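Local coordinates for protein histone-lysine N-methyltransferase family member SUVH9 (PDB 4NJ5) that acts in gene silencing, probably by binding methylated DNA and recruiting RNA polymerase V to chromatin, and lacks histone methyltransferase activity itself, at residues N298-C302 with C340-C344. Residues are numbered along the deposited sequence; the frame is centred on the assembly and turned at random.
Sequences NASGC and CGSAC. With ZN (zinc ion), chain B; ZN (zinc ion), chain C; ZN (zinc ion), chain D.
Zinc coordination joins two loops of the pre-SET region here: residues 298-302, leading toward helix 313-317, and the loop 340-344, following strand 337-338. The first runs extended; the second folds into a type I turn from Gly341 to Cys344, closed by the hydrogen bond from Cys344 N to Gly341 O (2.9 Å). Zinc B takes Cys302 SG at 2.3 Å and both Cys340 SG and Cys344 SG at 2.4 Å, with Cys314 as fourth ligand. Cys302 SG (chi1 p) also binds zinc D at 2.6 Å and Cys340 SG (chi1 m) zinc C at 2.4 Å, so both thiolates bridge. Cys344 SG (chi1 m) additionally accepts a hydrogen bond from Cys302 N at 3.3 Å and a weak one from Gly341 N at 3.6 Å. Gly301 and Cys344 bring their CA atoms to 3.8 Å, and Gly301 CA makes a CH...O contact with Ala343 O at 3.4 Å; a CB at Gly301 would clash with the backbone of Ala343 and Cys344. Cys308 bridges zincs C and D, closing the triangular Zn3Cys9 cluster characteristic of Suvar3-9 pre-SET domains.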
loop_
_atom_site.group_PDB
_atom_site.type_symbol
_atom_site.label_atom_id
_atom_site.label_comp_id
_atom_site.label_asym_id
_atom_site.label_seq_id
_atom_site.Cartn_x
_atom_site.Cartn_y
_atom_site.Cartn_z
ATOM N N ASN A 298 -24.797 -18.350 -21.597
ATOM C CA ASN A 298 -24.182 -18.023 -22.875
ATOM C C ASN A 298 -23.394 -16.736 -22.999
ATOM O O ASN A 298 -23.921 -15.630 -22.800
ATOM C CB ASN A 298 -25.191 -18.100 -23.974
ATOM C CG ASN A 298 -24.772 -19.049 -25.047
ATOM O OD1 ASN A 298 -23.653 -19.527 -25.060
ATOM N ND2 ASN A 298 -25.670 -19.344 -25.939
ATOM N N ALA A 299 -22.115 -16.922 -23.349
ATOM C CA ALA A 299 -21.112 -15.871 -23.588
ATOM C C ALA A 299 -19.879 -16.417 -24.338
ATOM O O ALA A 299 -19.643 -17.601 -24.400
ATOM C CB ALA A 299 -20.696 -15.221 -22.280
ATOM N N SER A 300 -19.073 -15.541 -24.886
ATOM C CA SER A 300 -17.863 -15.969 -25.552
ATOM C C SER A 300 -16.618 -15.587 -24.745
ATOM O O SER A 300 -16.605 -14.560 -24.076
ATOM C CB SER A 300 -17.816 -15.334 -26.930
ATOM O OG SER A 300 -18.203 -13.981 -26.818
ATOM N N GLY A 301 -15.584 -16.424 -24.822
ATOM C CA GLY A 301 -14.342 -16.193 -24.114
ATOM C C GLY A 301 -13.196 -15.949 -25.073
ATOM O O GLY A 301 -13.309 -16.229 -26.269
ATOM N N CYS A 302 -12.091 -15.420 -24.558
ATOM C CA CYS A 302 -10.908 -15.247 -25.388
ATOM C C CYS A 302 -10.175 -16.579 -25.552
ATOM O O CYS A 302 -10.483 -17.559 -24.867
ATOM C CB CYS A 302 -9.979 -14.178 -24.810
ATOM S SG CYS A 302 -9.244 -14.625 -23.239
ATOM N N CYS A 340 -11.689 -12.663 -17.261
ATOM C CA CYS A 340 -11.891 -13.896 -18.006
ATOM C C CYS A 340 -12.694 -14.887 -17.177
ATOM O O CYS A 340 -12.566 -14.931 -15.955
ATOM C CB CYS A 340 -10.554 -14.504 -18.405
ATOM S SG CYS A 340 -9.576 -13.436 -19.468
ATOM N N GLY A 341 -13.526 -15.675 -17.849
ATOM C CA GLY A 341 -14.330 -16.683 -17.181
ATOM C C GLY A 341 -14.131 -18.067 -17.771
ATOM O O GLY A 341 -13.135 -18.323 -18.453
ATOM N N SER A 342 -15.086 -18.957 -17.515
ATOM C CA SER A 342 -14.983 -20.341 -17.962
ATOM C C SER A 342 -14.986 -20.461 -19.484
ATOM O O SER A 342 -14.460 -21.425 -20.036
ATOM C CB SER A 342 -16.103 -21.193 -17.353
ATOM O OG SER A 342 -17.381 -20.677 -17.679
ATOM N N ALA A 343 -15.574 -19.480 -20.160
ATOM C CA ALA A 343 -15.588 -19.480 -21.618
ATOM C C ALA A 343 -14.210 -19.139 -22.196
ATOM O O ALA A 343 -13.928 -19.430 -23.357
ATOM C CB ALA A 343 -16.653 -18.528 -22.148
ATOM N N CYS A 344 -13.353 -18.529 -21.384
ATOM C CA CYS A 344 -12.001 -18.200 -21.830
ATOM C C CYS A 344 -11.058 -19.397 -21.734
ATOM O O CYS A 344 -11.210 -20.260 -20.868
ATOM C CB CYS A 344 -11.442 -17.011 -21.050
ATOM S SG CYS A 344 -12.412 -15.506 -21.260
HETATM ZN ZN ZN B . -10.636 -13.870 -21.538
HETATM ZN ZN ZN C . -7.368 -14.296 -19.855
HETATM ZN ZN ZN D . -7.313 -13.012 -23.683
#